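Local coordinates for uncharacterized protein (PDB 5D66), which is of unknown function but folds as an ankyrin repeat domain, a scaffold that in other proteins commonly mediates protein-protein binding, at residues Val62-Leu74 / Thr88-Arg100. Numbering follows the deposited sequence. Where two conformers were deposited one is given.
Sequences VNAKDNIQDSPYL and TLMHGADLKSTNR
The backbones of Val62-Leu74 and Thr88-Arg100 come together at two places, Tyr73 CA lying 5.6 Å from Thr88 CA and Gln69 CA 5.3 Å from Arg100 CA. Asn63 uses both ends of its amide on the backbone of Gly92-Asp94. Asn63 OD1 takes the N-H of Asp94 at 2.9 Å, fairly straight (164°), while ND2 gives to Gly92 O, which lies in the amide plane; the two bonds fix the amide's rotation. A water joins Asn63 OD1 to Ser71 OG and Ser97 OG, and Ser71 OG also caps helix 72-79 by accepting from Leu74 N. The Ala93 methyl sits over one face of the Tyr73 ring, CB 3.9 Å from the centroid, a CH-pi contact reached with the tyrosine CG roughly opposite its backbone nitrogen (chi1 154°). Leu95 CD2 comes to the phenol end, and helix 115-124 adds Leu121. Extended Lys65 sends NZ to Thr98 O (2.7 Å) and Gln69 OE1. Farther out, Arg100 runs alongside Ile68, whose CD1 sits over one guanidinium face; the salt bridge from Arg100 NH1 to Asp70 OD1 is long at 3.8 Å, and two waters bridge the same groups. Such side-by-side packing of successive loops and helix ends is characteristic of the ankyrin-repeat solenoid.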
loop_
_atom_site.group_PDB
_atom_site.type_symbol
_atom_site.label_atom_id
_atom_site.label_comp_id
_atom_site.label_asym_id
_atom_site.label_seq_id
_atom_site.Cartn_x
_atom_site.Cartn_y
_atom_site.Cartn_z
ATOM N N VAL A 62 1.863 11.290 -7.219
ATOM C CA VAL A 62 1.852 9.976 -6.621
ATOM C C VAL A 62 0.474 9.436 -6.287
ATOM O O VAL A 62 0.339 8.252 -5.946
ATOM C CB VAL A 62 2.777 9.887 -5.367
ATOM C CG1 VAL A 62 4.177 10.348 -5.705
ATOM C CG2 VAL A 62 2.187 10.637 -4.186
ATOM N N ASN A 63 -0.527 10.294 -6.399
ATOM C CA ASN A 63 -1.925 9.942 -6.179
ATOM C C ASN A 63 -2.746 9.859 -7.440
ATOM O O ASN A 63 -3.932 9.583 -7.363
ATOM C CB ASN A 63 -2.571 10.967 -5.246
ATOM C CG ASN A 63 -1.811 11.037 -3.924
ATOM O OD1 ASN A 63 -1.661 10.014 -3.245
ATOM N ND2 ASN A 63 -1.391 12.234 -3.522
ATOM N N ALA A 64 -2.166 10.109 -8.608
ATOM C CA ALA A 64 -2.931 9.949 -9.835
ATOM C C ALA A 64 -3.351 8.484 -9.942
ATOM O O ALA A 64 -2.556 7.610 -9.631
ATOM C CB ALA A 64 -2.091 10.358 -11.049
ATOM N N LYS A 65 -4.563 8.245 -10.395
ATOM C CA LYS A 65 -5.116 6.909 -10.509
ATOM C C LYS A 65 -5.189 6.384 -11.947
ATOM O O LYS A 65 -5.355 7.144 -12.864
ATOM C CB LYS A 65 -6.482 6.780 -9.816
ATOM C CG LYS A 65 -6.372 6.653 -8.276
ATOM C CD LYS A 65 -7.696 6.495 -7.612
ATOM C CE LYS A 65 -7.557 6.059 -6.127
ATOM N NZ LYS A 65 -8.921 6.052 -5.526
ATOM N N ASP A 66 -5.114 5.087 -12.044
ATOM C CA ASP A 66 -5.349 4.337 -13.272
ATOM C C ASP A 66 -6.749 3.767 -13.297
ATOM O O ASP A 66 -7.544 3.944 -12.355
ATOM C CB ASP A 66 -4.243 3.312 -13.477
ATOM C CG ASP A 66 -4.376 2.040 -12.649
ATOM O OD1 ASP A 66 -5.279 1.972 -11.796
ATOM O OD2 ASP A 66 -3.567 1.116 -12.930
ATOM N N ASN A 67 -7.039 2.987 -14.304
ATOM C CA ASN A 67 -8.421 2.511 -14.553
ATOM C C ASN A 67 -8.802 1.332 -13.656
ATOM O O ASN A 67 -9.948 0.883 -13.797
ATOM C CB ASN A 67 -8.603 2.206 -16.038
ATOM C CG ASN A 67 -7.754 1.085 -16.543
ATOM O OD1 ASN A 67 -7.336 0.227 -15.778
ATOM N ND2 ASN A 67 -7.606 0.991 -17.855
ATOM N N ILE A 68 -7.985 0.926 -12.707
ATOM C CA ILE A 68 -8.385 0.043 -11.583
ATOM C C ILE A 68 -8.189 0.719 -10.235
ATOM O O ILE A 68 -8.204 0.021 -9.230
ATOM C CB ILE A 68 -7.745 -1.348 -11.653
ATOM C CG1 ILE A 68 -6.227 -1.322 -11.472
ATOM C CG2 ILE A 68 -8.172 -2.034 -12.965
ATOM C CD1 ILE A 68 -5.586 -2.662 -11.325
ATOM N N GLN A 69 -8.112 2.036 -10.201
ATOM C CA GLN A 69 -7.968 2.835 -8.963
ATOM C C GLN A 69 -6.655 2.607 -8.219
ATOM O O GLN A 69 -6.566 2.947 -7.051
ATOM C CB GLN A 69 -9.180 2.668 -8.020
ATOM C CG GLN A 69 -10.512 3.107 -8.652
ATOM C CD GLN A 69 -11.449 3.625 -7.511
ATOM O OE1 GLN A 69 -11.103 4.515 -6.719
ATOM N NE2 GLN A 69 -12.673 3.157 -7.518
ATOM N N ASP A 70 -5.621 2.164 -8.913
ATOM C CA ASP A 70 -4.284 2.161 -8.358
ATOM C C ASP A 70 -3.652 3.510 -8.578
ATOM O O ASP A 70 -3.762 4.124 -9.631
ATOM C CB ASP A 70 -3.408 1.090 -8.990
ATOM C CG ASP A 70 -3.692 -0.275 -8.460
ATOM O OD1 ASP A 70 -4.203 -0.441 -7.320
ATOM O OD2 ASP A 70 -3.225 -1.223 -9.148
ATOM N N SER A 71 -2.890 3.957 -7.592
ATOM C CA SER A 71 -1.943 5.067 -7.695
ATOM C C SER A 71 -0.560 4.553 -7.426
ATOM O O SER A 71 -0.381 3.474 -6.810
ATOM C CB SER A 71 -2.253 6.206 -6.733
ATOM O OG SER A 71 -2.059 5.743 -5.402
ATOM N N PRO A 72 0.472 5.336 -7.737
ATOM C CA PRO A 72 1.837 4.907 -7.392
ATOM C C PRO A 72 2.000 4.575 -5.892
ATOM O O PRO A 72 2.550 3.551 -5.545
ATOM C CB PRO A 72 2.727 6.048 -7.901
ATOM C CG PRO A 72 1.921 6.549 -9.098
ATOM C CD PRO A 72 0.488 6.441 -8.700
ATOM N N TYR A 73 1.513 5.472 -5.030
ATOM C CA TYR A 73 1.557 5.238 -3.585
ATOM C C TYR A 73 0.798 3.946 -3.217
ATOM O O TYR A 73 1.308 3.094 -2.486
ATOM C CB TYR A 73 0.989 6.473 -2.878
ATOM C CG TYR A 73 0.404 6.177 -1.509
ATOM C CD1 TYR A 73 1.214 5.841 -0.445
ATOM C CD2 TYR A 73 -0.965 6.192 -1.309
ATOM C CE1 TYR A 73 0.645 5.565 0.808
ATOM C CE2 TYR A 73 -1.534 5.928 -0.077
ATOM C CZ TYR A 73 -0.726 5.559 0.962
ATOM O OH TYR A 73 -1.265 5.257 2.200
ATOM N N LEU A 74 -0.471 3.833 -3.632
ATOM C CA LEU A 74 -1.279 2.696 -3.220
ATOM C C LEU A 74 -0.686 1.374 -3.670
ATOM O O LEU A 74 -0.688 0.386 -2.928
ATOM C CB LEU A 74 -2.715 2.828 -3.691
ATOM C CG LEU A 74 -3.535 3.870 -3.024
ATOM C CD1 LEU A 74 -4.784 4.208 -3.864
ATOM C CD2 LEU A 74 -4.001 3.384 -1.666
ATOM N N THR A 88 7.141 8.157 -2.290
ATOM C CA THR A 88 5.791 8.713 -2.322
ATOM C C THR A 88 5.393 9.394 -1.005
ATOM O O THR A 88 4.689 10.411 -1.014
ATOM C CB THR A 88 4.722 7.709 -2.810
ATOM O OG1 THR A 88 4.384 6.763 -1.810
ATOM C CG2 THR A 88 5.059 7.017 -4.079
ATOM N N LEU A 89 5.806 8.787 0.109
ATOM C CA LEU A 89 5.500 9.339 1.408
ATOM C C LEU A 89 6.138 10.704 1.684
ATOM O O LEU A 89 5.643 11.477 2.449
ATOM C CB LEU A 89 5.830 8.325 2.518
ATOM C CG LEU A 89 5.008 7.046 2.529
ATOM C CD1 LEU A 89 5.599 6.044 3.516
ATOM C CD2 LEU A 89 3.613 7.339 2.926
HETATM N N MSE A 90 7.244 10.966 0.995
HETATM C CA MSE A 90 7.977 12.237 1.075
HETATM C C MSE A 90 7.443 13.260 0.051
HETATM O O MSE A 90 7.863 14.426 0.109
HETATM C CB MSE A 90 9.469 11.986 0.831
HETATM C CG MSE A 90 10.162 11.344 1.996
HETATM SE SE MSE A 90 10.070 12.366 3.648
HETATM C CE MSE A 90 10.520 14.067 3.072
ATOM N N HIS A 91 6.564 12.824 -0.875
ATOM C CA HIS A 91 6.132 13.650 -1.996
ATOM C C HIS A 91 4.653 13.574 -2.197
ATOM O O HIS A 91 4.154 13.480 -3.308
ATOM C CB HIS A 91 6.855 13.249 -3.262
ATOM C CG HIS A 91 8.315 13.572 -3.221
ATOM N ND1 HIS A 91 8.833 14.838 -3.435
ATOM C CD2 HIS A 91 9.356 12.809 -2.819
ATOM C CE1 HIS A 91 10.141 14.792 -3.244
ATOM N NE2 HIS A 91 10.474 13.590 -2.866
ATOM N N GLY A 92 3.911 13.661 -1.109
ATOM C CA GLY A 92 2.505 13.986 -1.184
ATOM C C GLY A 92 1.530 12.826 -1.166
ATOM O O GLY A 92 0.326 13.052 -1.412
ATOM N N ALA A 93 1.949 11.633 -0.782
ATOM C CA ALA A 93 1.003 10.531 -0.713
ATOM C C ALA A 93 -0.226 10.922 0.118
ATOM O O ALA A 93 -0.106 11.429 1.225
ATOM C CB ALA A 93 1.687 9.343 -0.049
ATOM N N ASP A 94 -1.408 10.653 -0.442
ATOM C CA ASP A 94 -2.656 10.915 0.267
ATOM C C ASP A 94 -2.992 9.704 1.105
ATOM O O ASP A 94 -3.404 8.681 0.563
ATOM C CB ASP A 94 -3.756 11.189 -0.751
ATOM C CG ASP A 94 -5.097 11.420 -0.117
ATOM O OD1 ASP A 94 -5.194 11.335 1.128
ATOM O OD2 ASP A 94 -6.069 11.703 -0.870
ATOM N N LEU A 95 -2.712 9.751 2.406
ATOM C CA LEU A 95 -2.852 8.594 3.226
ATOM C C LEU A 95 -4.289 8.167 3.409
ATOM O O LEU A 95 -4.614 7.058 3.887
ATOM C CB LEU A 95 -2.169 8.778 4.593
ATOM C CG LEU A 95 -0.701 9.226 4.552
ATOM C CD1 LEU A 95 -0.198 9.246 5.970
ATOM C CD2 LEU A 95 0.118 8.376 3.626
ATOM N N LYS A 96 -5.251 9.043 3.069
ATOM C CA LYS A 96 -6.667 8.755 3.086
ATOM C C LYS A 96 -7.136 8.109 1.793
ATOM O O LYS A 96 -8.306 7.685 1.695
ATOM C CB LYS A 96 -7.508 10.011 3.368
ATOM C CG LYS A 96 -7.258 10.566 4.765
ATOM C CD LYS A 96 -8.093 11.872 4.978
ATOM C CE LYS A 96 -7.277 13.077 5.392
ATOM N NZ LYS A 96 -8.163 14.233 5.714
ATOM N N SER A 97 -6.316 8.073 0.755
ATOM C CA SER A 97 -6.734 7.522 -0.504
ATOM C C SER A 97 -6.887 6.025 -0.404
ATOM O O SER A 97 -6.256 5.337 0.414
ATOM C CB SER A 97 -5.745 7.896 -1.637
ATOM O OG SER A 97 -4.472 7.305 -1.492
ATOM N N THR A 98 -7.720 5.512 -1.285
ATOM C CA THR A 98 -8.110 4.137 -1.241
ATOM C C THR A 98 -8.020 3.486 -2.642
ATOM O O THR A 98 -8.245 4.134 -3.697
ATOM C CB THR A 98 -9.523 3.935 -0.652
ATOM O OG1 THR A 98 -10.455 4.714 -1.398
ATOM C CG2 THR A 98 -9.623 4.333 0.858
ATOM N N ASN A 99 -7.744 2.193 -2.625
ATOM C CA ASN A 99 -7.659 1.383 -3.808
ATOM C C ASN A 99 -9.071 0.891 -4.204
ATOM O O ASN A 99 -10.064 1.318 -3.606
ATOM C CB ASN A 99 -6.701 0.216 -3.552
ATOM C CG ASN A 99 -7.122 -0.637 -2.391
ATOM O OD1 ASN A 99 -8.312 -0.839 -2.176
ATOM N ND2 ASN A 99 -6.166 -1.101 -1.600
ATOM N N ARG A 100 -9.168 0.005 -5.174
ATOM C CA ARG A 100 -10.464 -0.416 -5.672
ATOM C C ARG A 100 -11.263 -1.166 -4.637
ATOM O O ARG A 100 -12.530 -1.310 -4.853
ATOM C CB ARG A 100 -10.343 -1.215 -6.955
ATOM C CG ARG A 100 -9.715 -2.529 -6.767
ATOM C CD ARG A 100 -9.183 -3.072 -8.125
ATOM N NE ARG A 100 -8.532 -4.345 -8.031
ATOM C CZ ARG A 100 -7.213 -4.550 -7.847
ATOM N NH1 ARG A 100 -6.339 -3.559 -7.565
ATOM N NH2 ARG A 100 -6.784 -5.803 -7.903
HETATM O O HOH W 1 2.791 13.722 -5.717
HETATM O O HOH W 2 -3.011 7.713 -3.758
HETATM O O HOH W 3 -6.909 -0.678 -6.965
HETATM O O HOH W 4 -3.569 -3.726 -8.220
HETATM O O HOH W 5 -4.042 5.034 2.060
HETATM O O HOH W 6 -3.470 -0.531 -2.585
#